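Local coordinates for protein extracellular ligand-binding receptor (PDB 4F06) that binds p-hydroxybenzoic acid and probably delivers such lignin-derived aromatic acids to an ABC transporter, at residues A[77-82]-A[97-102]; A[105-110]-A[120-125]; A[116-121]-A[333-338]. One frame throughout, in Å; residues are numbered along the deposited sequence.

Interaction 1: A[77-82]-A[97-102]; sequences AGLYFT and VPMVVM. With PHB (p-hydroxybenzoic acid), chain B.
One face of the Tyr80 ring looks onto p-hydroxybenzoic acid: ligand C6 stands above that face, displaced toward its rim, and the closest ring atoms, Tyr80 CZ and PHB C5, are 3.6 Å apart. At the edge of the same ring, in its plane, lies Phe81 CE2. Tyr80 CD2 in turn sits over the centre of the Phe81 ring, so the tyrosine meets the phenylalanine edge to face, while ligand O2' lies at the Phe81 edge. CG of Tyr80 is anti to the backbone N (chi1 -167°), which carries the ring beside the ligand. An alanine here would probably leave that side of the ligand and the face of Phe81 without their aromatic neighbour, and Ala204 O without its hydrogen bond from the tyrosine OH.

Thr82 holds the carboxylate with two donors, N to PHB O2' at 2.8 Å and OG1 to PHB O1' at 2.6 Å. Because Thr82 opens helix 82-88, the helix end is likely to favour the bound negative charge.

Behind the pocket, the backbones pair as parallel strands. Gly78 N donates to Val100 O (3.0 Å), and Met102 N donates almost straight (177°) to Gly78 O at 2.8 Å. The backbone angles of Gly78 would press a CB against the preceding carbonyl, which explains the glycine. Leu79 CD2 touches the selenium of Met99 at 3.6 Å, the two side chains crossing at about a right angle, and Met102, extended beyond CG, brings CE to 3.7 Å from Ala77 CB.

Strands 75-78 and 99-101 lie inside the sheet, between strands 5-12 and 116-118; Leu79 and Met99 pack on helix 82-88, whereas Val100 and Met102 pack on helix 283-301.

Interaction 2: A[105-110]-A[120-125]; sequences ATSSIT and SFTMFQ. With PHB (p-hydroxybenzoic acid), chain B.
The methyl group of Ala105 is wedged against Phe121, with CB 3.4 Å from ring atom CE2 and equally near the carbonyl O of the same phenylalanine. Selenium of Met123 approaches this methyl at 3.9 Å. CG of Phe121 lies between its backbone N and carbonyl carbon (chi1 56°), a crowded position that brings CD2 and CE2 of the ring against the Ala105 methyl and the ring edge, at CZ, to 3.8 Å from ligand C3.

The backbone of Ala105 works in two directions. Its N donates to PHB O1' at 3.0 Å, and its O accepts from Met123 N at 3.1 Å (152° at the hydrogen). Thr122 CA adds a CA-H...O contact to that oxygen.

Thr122 is the N-cap of helix 123-136 and forms a capping box with Gln125: Gln125 N donates to Thr122 OG1, and Thr122 N to Gln125 OE1. A water donates to Ser107 OG (2.7 Å) and accepts from Phe124 N (2.9 Å). The hydroxyls of Ser107 and Thr122 both also bond to OD1 of Asp365.

Each of the first three helical amides therefore has an acceptor: a loop carbonyl, a water and the cap hydroxyl. The negative charge of Asp365 is likely to be favoured by this helix end, and Ala105 links ligand and helix through its backbone, its N at the carboxylate and its O at the helix end.

Interaction 3: A[116-121]-A[333-338]; sequences IVRTSF and TRHITQ. With SO4 (sulfate ion), chain G.
NH1 of Arg334 is shared by two carbonyl oxygens: it donates to Ile116 O at 2.8 Å, with the acceptor in the guanidinium plane, and also bonds to Thr110 O. On the same guanidinium, NH2 donates to sulfate O4 at 3.0 Å; the ion, probably from the crystallisation liquor, is bonded to Lys316 as well. The Arg334 chain bends at chi3 (-74°), and its CB, CG and CD all run close by Ile116 O.

Arg118 and His335 form the second polar pair. Arg118 NE donates to His335 ND1 at 3.0 Å, though the bond lies out of both planes, which stand 77° apart. On the same guanidinium, NH1 bonds to Ala104 O and Thr106 O, and NH2 to Ser107 O. Since ND1 accepts and NE2 bonds to Gln125 OE1, the imidazole is probably neutral with its proton on NE2. Its CE1 lies 3.3 Å from Phe121 C.

The backbones run the same way, 19° apart end to end, but meet in a single bridge: Arg118 N donates to Arg334 O (3.0 Å), and the return bond from Ile336 N to Arg118 O is weak. Strand 116-118 is the outermost strand of one sheet and 336-348 belongs to the other, so the bridge joins the two sheets, consistent with the inter-lobe crossover region of the leucine-binding protein family.

Further along, Gln338 NE2 donates to Ser120 O at 2.9 Å, in the carbonyl plane on a lone pair, while its OE1 is held by Arg324. Ile336 CG2 lies 3.5 Å from Ser120 O and above one face of the His335 ring, offset toward its rim.

Overall arrangement
Interactions 1 and 2 come in series along the chain; 116-121 runs into 120-125, so that interactions 2 and 3 share Ser120 and Phe121, and 333-338 follows much later. Their centres are about 12 Å (1 and 2), 11 Å (1 and 3) and 8 Å (2 and 3) apart. Strands 99-101 and 116-118 are sheet neighbours, with Val101 bonded to Val117 and Thr119, so interactions 1 and 3 are joined through one sheet. Interactions 1 and 2 meet at Thr82 and Thr106 and both touch p-hydroxybenzoic acid. Interactions 2 and 3 are tied by Thr106 O to Arg118 and by Gln125 to His335. Together they connect the ligand pocket to the junction of the two sheets, as befits a two-lobed binding protein.

Interaction 1: A[77-82]-A[97-102]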
loop_
_atom_site.group_PDB
_atom_site.type_symbol
_atom_site.label_atom_id
_atom_site.label_comp_id
_atom_site.label_asym_id
_atom_site.label_seq_id
_atom_site.Cartn_x
_atom_site.Cartn_y
_atom_site.Cartn_z
ATOM N N ALA A 77 14.312 -2.633 -3.272
ATOM C CA ALA A 77 12.861 -2.680 -3.410
ATOM C C ALA A 77 12.232 -2.986 -2.074
ATOM O O ALA A 77 12.892 -3.525 -1.170
ATOM C CB ALA A 77 12.422 -3.764 -4.403
ATOM N N GLY A 78 10.948 -2.655 -1.952
ATOM C CA GLY A 78 10.169 -3.086 -0.788
ATOM C C GLY A 78 9.746 -1.905 0.035
ATOM O O GLY A 78 9.193 -0.919 -0.502
ATOM N N LEU A 79 10.055 -1.982 1.335
ATOM C CA LEU A 79 9.867 -0.900 2.333
ATOM C C LEU A 79 8.409 -0.771 2.715
ATOM O O LEU A 79 7.628 -0.001 2.109
ATOM C CB LEU A 79 10.519 0.447 1.928
ATOM C CG LEU A 79 12.053 0.478 1.837
ATOM C CD1 LEU A 79 12.672 0.189 3.215
ATOM C CD2 LEU A 79 12.639 -0.398 0.737
ATOM N N TYR A 80 8.032 -1.524 3.739
ATOM C CA TYR A 80 6.663 -1.473 4.219
ATOM C C TYR A 80 6.335 -0.101 4.871
ATOM O O TYR A 80 5.302 0.515 4.559
ATOM C CB TYR A 80 6.419 -2.601 5.225
ATOM C CG TYR A 80 4.960 -2.813 5.544
ATOM C CD1 TYR A 80 4.065 -3.193 4.535
ATOM C CD2 TYR A 80 4.467 -2.618 6.847
ATOM C CE1 TYR A 80 2.707 -3.361 4.815
ATOM C CE2 TYR A 80 3.116 -2.827 7.158
ATOM C CZ TYR A 80 2.246 -3.183 6.133
ATOM O OH TYR A 80 0.886 -3.356 6.336
ATOM N N PHE A 81 7.207 0.353 5.790
ATOM C CA PHE A 81 6.914 1.548 6.565
ATOM C C PHE A 81 7.562 2.811 5.993
ATOM O O PHE A 81 8.761 2.811 5.663
ATOM C CB PHE A 81 7.382 1.355 8.019
ATOM C CG PHE A 81 6.577 0.314 8.796
ATOM C CD1 PHE A 81 5.266 0.611 9.156
ATOM C CD2 PHE A 81 7.133 -0.900 9.165
ATOM C CE1 PHE A 81 4.512 -0.299 9.879
ATOM C CE2 PHE A 81 6.373 -1.812 9.899
ATOM C CZ PHE A 81 5.060 -1.508 10.272
ATOM N N THR A 82 6.787 3.868 6.028
ATOM C CA THR A 82 7.310 5.179 5.598
ATOM C C THR A 82 8.660 5.569 6.223
ATOM O O THR A 82 9.557 5.946 5.497
ATOM C CB THR A 82 6.244 6.267 5.819
ATOM O OG1 THR A 82 5.254 6.190 4.805
ATOM C CG2 THR A 82 6.834 7.678 5.792
ATOM N N VAL A 97 21.878 3.345 -7.087
ATOM C CA VAL A 97 20.974 2.205 -6.964
ATOM C C VAL A 97 19.523 2.728 -6.845
ATOM O O VAL A 97 19.164 3.368 -5.874
ATOM C CB VAL A 97 21.334 1.390 -5.705
ATOM C CG1 VAL A 97 20.321 0.299 -5.386
ATOM C CG2 VAL A 97 22.744 0.761 -5.853
ATOM N N PRO A 98 18.654 2.422 -7.849
ATOM C CA PRO A 98 17.254 2.826 -7.689
ATOM C C PRO A 98 16.525 1.996 -6.646
ATOM O O PRO A 98 16.941 0.873 -6.349
ATOM C CB PRO A 98 16.644 2.575 -9.080
ATOM C CG PRO A 98 17.854 2.559 -10.026
ATOM C CD PRO A 98 18.961 1.931 -9.214
HETATM N N MSE A 99 15.422 2.550 -6.139
HETATM C CA MSE A 99 14.563 1.863 -5.182
HETATM C C MSE A 99 13.148 1.859 -5.710
HETATM O O MSE A 99 12.551 2.914 -6.016
HETATM C CB MSE A 99 14.614 2.550 -3.814
HETATM C CG MSE A 99 13.682 1.880 -2.768
HETATM SE SE MSE A 99 13.911 2.558 -0.919
HETATM C CE MSE A 99 13.250 4.384 -1.021
ATOM N N VAL A 100 12.590 0.644 -5.775
ATOM C CA VAL A 100 11.185 0.476 -6.141
ATOM C C VAL A 100 10.376 0.255 -4.868
ATOM O O VAL A 100 10.468 -0.788 -4.220
ATOM C CB VAL A 100 11.034 -0.738 -7.084
ATOM C CG1 VAL A 100 9.566 -0.845 -7.493
ATOM C CG2 VAL A 100 11.915 -0.559 -8.326
ATOM N N VAL A 101 9.650 1.288 -4.458
ATOM C CA VAL A 101 8.896 1.235 -3.219
ATOM C C VAL A 101 7.626 0.430 -3.477
ATOM O O VAL A 101 6.827 0.766 -4.366
ATOM C CB VAL A 101 8.565 2.658 -2.696
ATOM C CG1 VAL A 101 7.613 2.632 -1.513
ATOM C CG2 VAL A 101 9.863 3.356 -2.314
HETATM N N MSE A 102 7.425 -0.613 -2.657
HETATM C CA MSE A 102 6.328 -1.537 -2.840
HETATM C C MSE A 102 5.280 -1.447 -1.747
HETATM O O MSE A 102 4.352 -2.262 -1.714
HETATM C CB MSE A 102 6.835 -2.953 -2.966
HETATM C CG MSE A 102 7.701 -3.224 -4.184
HETATM SE SE MSE A 102 8.650 -4.931 -4.016
HETATM C CE MSE A 102 9.316 -5.093 -5.830
HETATM C "C1'" PHB B . 3.425 3.307 5.611
HETATM O "O1'" PHB B . 3.603 4.125 4.699
HETATM O "O2'" PHB B . 4.130 3.297 6.678
HETATM C C1 PHB B . 2.295 2.336 5.468
HETATM C C2 PHB B . 1.189 2.651 4.654
HETATM C C3 PHB B . 0.127 1.784 4.561
HETATM C C4 PHB B . 0.114 0.613 5.289
HETATM C C5 PHB B . 1.184 0.291 6.099
HETATM C C6 PHB B . 2.274 1.146 6.211
HETATM O O4 PHB B . -0.926 -0.244 5.269
#

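Interaction 2: A[105-110]-A[120-125]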
loop_
_atom_site.group_PDB
_atom_site.type_symbol
_atom_site.label_atom_id
_atom_site.label_comp_id
_atom_site.label_asym_id
_atom_site.label_seq_id
_atom_site.Cartn_x
_atom_site.Cartn_y
_atom_site.Cartn_z
ATOM N N ALA A 105 3.701 4.710 1.803
ATOM C CA ALA A 105 2.645 5.359 1.014
ATOM C C ALA A 105 2.598 6.880 1.272
ATOM O O ALA A 105 1.671 7.565 0.814
ATOM C CB ALA A 105 1.308 4.726 1.354
ATOM N N THR A 106 3.561 7.455 1.999
ATOM C CA THR A 106 3.548 8.921 2.261
ATOM C C THR A 106 3.956 9.610 0.941
ATOM O O THR A 106 4.941 9.230 0.278
ATOM C CB THR A 106 4.490 9.236 3.423
ATOM O OG1 THR A 106 3.932 8.617 4.595
ATOM C CG2 THR A 106 4.627 10.748 3.688
ATOM N N SER A 107 3.216 10.662 0.580
ATOM C CA SER A 107 3.415 11.271 -0.756
ATOM C C SER A 107 4.848 11.724 -0.972
ATOM O O SER A 107 5.403 11.491 -2.040
ATOM C CB SER A 107 2.473 12.470 -0.954
ATOM O OG SER A 107 1.138 12.058 -1.148
ATOM N N SER A 108 5.452 12.390 0.009
ATOM C CA SER A 108 6.751 13.010 -0.200
ATOM C C SER A 108 7.899 12.027 -0.379
ATOM O O SER A 108 8.998 12.465 -0.716
ATOM C CB SER A 108 7.091 13.967 0.938
ATOM O OG SER A 108 7.196 13.222 2.146
ATOM N N ILE A 109 7.698 10.719 -0.167
ATOM C CA ILE A 109 8.824 9.785 -0.306
ATOM C C ILE A 109 9.460 9.935 -1.689
ATOM O O ILE A 109 10.678 9.892 -1.815
ATOM C CB ILE A 109 8.357 8.352 -0.053
ATOM C CG1 ILE A 109 7.974 8.163 1.426
ATOM C CG2 ILE A 109 9.446 7.353 -0.477
ATOM C CD1 ILE A 109 7.326 6.820 1.733
ATOM N N THR A 110 8.667 10.053 -2.763
ATOM C CA THR A 110 9.253 10.110 -4.116
ATOM C C THR A 110 10.090 11.377 -4.323
ATOM O O THR A 110 10.944 11.372 -5.198
ATOM C CB THR A 110 8.166 9.987 -5.207
ATOM O OG1 THR A 110 7.168 10.993 -4.955
ATOM C CG2 THR A 110 7.519 8.616 -5.234
ATOM N N SER A 120 3.124 1.012 -5.253
ATOM C CA SER A 120 2.072 0.719 -4.286
ATOM C C SER A 120 0.928 1.721 -4.435
ATOM O O SER A 120 0.036 1.502 -5.280
ATOM C CB SER A 120 2.641 0.654 -2.865
ATOM O OG SER A 120 3.290 1.907 -2.549
ATOM N N PHE A 121 0.954 2.838 -3.679
ATOM C CA PHE A 121 -0.174 3.784 -3.589
ATOM C C PHE A 121 0.322 4.919 -2.746
ATOM O O PHE A 121 1.355 4.803 -2.064
ATOM C CB PHE A 121 -1.445 3.123 -2.965
ATOM C CG PHE A 121 -1.190 2.502 -1.583
ATOM C CD1 PHE A 121 -0.598 1.216 -1.528
ATOM C CD2 PHE A 121 -1.520 3.154 -0.400
ATOM C CE1 PHE A 121 -0.379 0.590 -0.284
ATOM C CE2 PHE A 121 -1.295 2.543 0.842
ATOM C CZ PHE A 121 -0.705 1.289 0.885
ATOM N N THR A 122 -0.437 6.010 -2.721
ATOM C CA THR A 122 -0.258 7.018 -1.648
ATOM C C THR A 122 -1.519 7.173 -0.828
ATOM O O THR A 122 -2.635 6.788 -1.239
ATOM C CB THR A 122 0.236 8.415 -2.108
ATOM O OG1 THR A 122 -0.863 9.133 -2.676
ATOM C CG2 THR A 122 1.404 8.292 -3.054
HETATM N N MSE A 123 -1.360 7.702 0.370
HETATM C CA MSE A 123 -2.508 7.959 1.216
HETATM C C MSE A 123 -3.452 8.984 0.606
HETATM O O MSE A 123 -4.653 8.804 0.604
HETATM C CB MSE A 123 -2.062 8.404 2.604
HETATM C CG MSE A 123 -1.155 7.373 3.295
HETATM SE SE MSE A 123 -1.906 5.584 3.403
HETATM C CE MSE A 123 -3.600 6.050 4.182
ATOM N N PHE A 124 -2.912 10.083 0.068
ATOM C CA PHE A 124 -3.785 11.032 -0.619
ATOM C C PHE A 124 -4.554 10.402 -1.780
ATOM O O PHE A 124 -5.732 10.700 -2.000
ATOM C CB PHE A 124 -2.923 12.178 -1.188
ATOM C CG PHE A 124 -2.849 13.388 -0.297
ATOM C CD1 PHE A 124 -1.930 13.443 0.771
ATOM C CD2 PHE A 124 -3.614 14.548 -0.563
ATOM C CE1 PHE A 124 -1.863 14.589 1.567
ATOM C CE2 PHE A 124 -3.504 15.678 0.248
ATOM C CZ PHE A 124 -2.630 15.694 1.313
ATOM N N GLN A 125 -3.865 9.538 -2.527
ATOM C CA GLN A 125 -4.466 8.895 -3.685
ATOM C C GLN A 125 -5.725 8.098 -3.313
ATOM O O GLN A 125 -6.748 8.213 -3.984
ATOM C CB GLN A 125 -3.422 7.980 -4.317
ATOM C CG GLN A 125 -3.839 7.332 -5.643
ATOM C CD GLN A 125 -2.634 6.606 -6.221
ATOM O OE1 GLN A 125 -1.918 5.866 -5.508
ATOM N NE2 GLN A 125 -2.375 6.821 -7.499
HETATM C "C1'" PHB B . 3.425 3.307 5.611
HETATM O "O1'" PHB B . 3.603 4.125 4.699
HETATM O "O2'" PHB B . 4.130 3.297 6.678
HETATM C C1 PHB B . 2.295 2.336 5.468
HETATM C C2 PHB B . 1.189 2.651 4.654
HETATM C C3 PHB B . 0.127 1.784 4.561
HETATM C C4 PHB B . 0.114 0.613 5.289
HETATM C C5 PHB B . 1.184 0.291 6.099
HETATM C C6 PHB B . 2.274 1.146 6.211
HETATM O O4 PHB B . -0.926 -0.244 5.269
HETATM O O HOH W 1 -0.149 10.473 0.654
#

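Interaction 3: A[116-121]-A[333-338]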
loop_
_atom_site.group_PDB
_atom_site.type_symbol
_atom_site.label_atom_id
_atom_site.label_comp_id
_atom_site.label_asym_id
_atom_site.label_seq_id
_atom_site.Cartn_x
_atom_site.Cartn_y
_atom_site.Cartn_z
ATOM N N ILE A 116 13.797 6.942 -7.019
ATOM C CA ILE A 116 12.715 6.173 -6.448
ATOM C C ILE A 116 11.543 6.099 -7.456
ATOM O O ILE A 116 11.183 7.103 -8.106
ATOM C CB ILE A 116 12.188 6.862 -5.161
ATOM C CG1 ILE A 116 13.214 6.720 -4.071
ATOM C CG2 ILE A 116 10.847 6.240 -4.732
ATOM C CD1 ILE A 116 12.936 7.572 -2.859
ATOM N N VAL A 117 10.974 4.902 -7.603
ATOM C CA VAL A 117 9.681 4.747 -8.277
ATOM C C VAL A 117 8.786 3.926 -7.388
ATOM O O VAL A 117 9.287 3.044 -6.703
ATOM C CB VAL A 117 9.864 4.146 -9.697
ATOM C CG1 VAL A 117 10.529 2.765 -9.634
ATOM C CG2 VAL A 117 8.558 4.119 -10.505
ATOM N N ARG A 118 7.488 4.228 -7.348
ATOM C CA ARG A 118 6.600 3.572 -6.376
ATOM C C ARG A 118 5.479 2.846 -7.105
ATOM O O ARG A 118 4.775 3.446 -7.919
ATOM C CB ARG A 118 6.039 4.621 -5.383
ATOM C CG ARG A 118 5.006 4.029 -4.431
ATOM C CD ARG A 118 4.851 4.854 -3.161
ATOM N NE ARG A 118 4.704 6.285 -3.451
ATOM C CZ ARG A 118 4.861 7.231 -2.509
ATOM N NH1 ARG A 118 5.106 6.847 -1.228
ATOM N NH2 ARG A 118 4.783 8.522 -2.824
ATOM N N THR A 119 5.294 1.548 -6.769
ATOM C CA THR A 119 4.252 0.722 -7.413
ATOM C C THR A 119 3.155 0.356 -6.411
ATOM O O THR A 119 2.301 -0.504 -6.740
ATOM C CB THR A 119 4.852 -0.571 -8.011
ATOM O OG1 THR A 119 5.551 -1.249 -6.968
ATOM C CG2 THR A 119 5.816 -0.247 -9.153
ATOM N N SER A 120 3.124 1.012 -5.253
ATOM C CA SER A 120 2.072 0.719 -4.286
ATOM C C SER A 120 0.928 1.721 -4.435
ATOM O O SER A 120 0.036 1.502 -5.280
ATOM C CB SER A 120 2.641 0.654 -2.865
ATOM O OG SER A 120 3.290 1.907 -2.549
ATOM N N PHE A 121 0.954 2.838 -3.679
ATOM C CA PHE A 121 -0.174 3.784 -3.589
ATOM C C PHE A 121 0.322 4.919 -2.746
ATOM O O PHE A 121 1.355 4.803 -2.064
ATOM C CB PHE A 121 -1.445 3.123 -2.965
ATOM C CG PHE A 121 -1.190 2.502 -1.583
ATOM C CD1 PHE A 121 -0.598 1.216 -1.528
ATOM C CD2 PHE A 121 -1.520 3.154 -0.400
ATOM C CE1 PHE A 121 -0.379 0.590 -0.284
ATOM C CE2 PHE A 121 -1.295 2.543 0.842
ATOM C CZ PHE A 121 -0.705 1.289 0.885
ATOM N N THR A 333 6.008 12.615 -10.965
ATOM C CA THR A 333 6.133 12.190 -9.562
ATOM C C THR A 333 6.840 10.859 -9.356
ATOM O O THR A 333 7.252 10.572 -8.243
ATOM C CB THR A 333 4.748 12.095 -8.919
ATOM O OG1 THR A 333 3.983 11.121 -9.655
ATOM C CG2 THR A 333 4.036 13.438 -8.882
ATOM N N ARG A 334 6.942 10.037 -10.395
ATOM C CA ARG A 334 7.481 8.673 -10.305
ATOM C C ARG A 334 6.596 7.783 -9.422
ATOM O O ARG A 334 7.041 6.756 -8.919
ATOM C CB ARG A 334 8.976 8.653 -9.879
ATOM C CG ARG A 334 9.867 9.080 -11.033
ATOM C CD ARG A 334 11.285 9.432 -10.524
ATOM N NE ARG A 334 11.311 10.717 -9.806
ATOM C CZ ARG A 334 11.386 10.895 -8.499
ATOM N NH1 ARG A 334 11.387 9.880 -7.669
ATOM N NH2 ARG A 334 11.466 12.127 -8.013
ATOM N N HIS A 335 5.328 8.159 -9.313
ATOM C CA HIS A 335 4.332 7.370 -8.580
ATOM C C HIS A 335 3.328 6.725 -9.539
ATOM O O HIS A 335 2.984 7.314 -10.588
ATOM C CB HIS A 335 3.586 8.274 -7.579
ATOM C CG HIS A 335 2.619 7.491 -6.785
ATOM N ND1 HIS A 335 3.008 6.535 -5.869
ATOM C CD2 HIS A 335 1.243 7.399 -6.896
ATOM C CE1 HIS A 335 1.912 5.889 -5.422
ATOM N NE2 HIS A 335 0.827 6.409 -6.027
ATOM N N ILE A 336 2.824 5.552 -9.171
ATOM C CA ILE A 336 1.839 4.820 -10.010
ATOM C C ILE A 336 0.463 5.502 -9.994
ATOM O O ILE A 336 -0.192 5.597 -8.966
ATOM C CB ILE A 336 1.802 3.347 -9.539
ATOM C CG1 ILE A 336 1.026 2.480 -10.537
ATOM C CG2 ILE A 336 1.317 3.191 -8.097
ATOM C CD1 ILE A 336 1.284 0.989 -10.384
ATOM N N THR A 337 0.036 5.975 -11.193
ATOM C CA THR A 337 -1.328 6.424 -11.395
ATOM C C THR A 337 -2.217 5.200 -11.589
ATOM O O THR A 337 -1.845 4.284 -12.327
ATOM C CB THR A 337 -1.386 7.327 -12.626
ATOM O OG1 THR A 337 -0.697 8.525 -12.276
ATOM C CG2 THR A 337 -2.835 7.689 -13.006
ATOM N N GLN A 338 -3.366 5.155 -10.928
ATOM C CA GLN A 338 -4.152 3.919 -10.904
ATOM C C GLN A 338 -5.567 4.240 -10.497
ATOM O O GLN A 338 -5.882 5.245 -9.839
ATOM C CB GLN A 338 -3.529 2.937 -9.905
ATOM C CG GLN A 338 -3.517 3.448 -8.439
ATOM C CD GLN A 338 -2.635 2.559 -7.595
ATOM O OE1 GLN A 338 -2.453 1.398 -7.921
ATOM N NE2 GLN A 338 -2.084 3.086 -6.483
HETATM S S SO4 G . 12.939 14.259 -10.926
HETATM O O1 SO4 G . 14.118 13.532 -10.385
HETATM O O2 SO4 G . 13.304 15.603 -11.440
HETATM O O3 SO4 G . 12.325 13.490 -12.029
HETATM O O4 SO4 G . 11.948 14.501 -9.799
#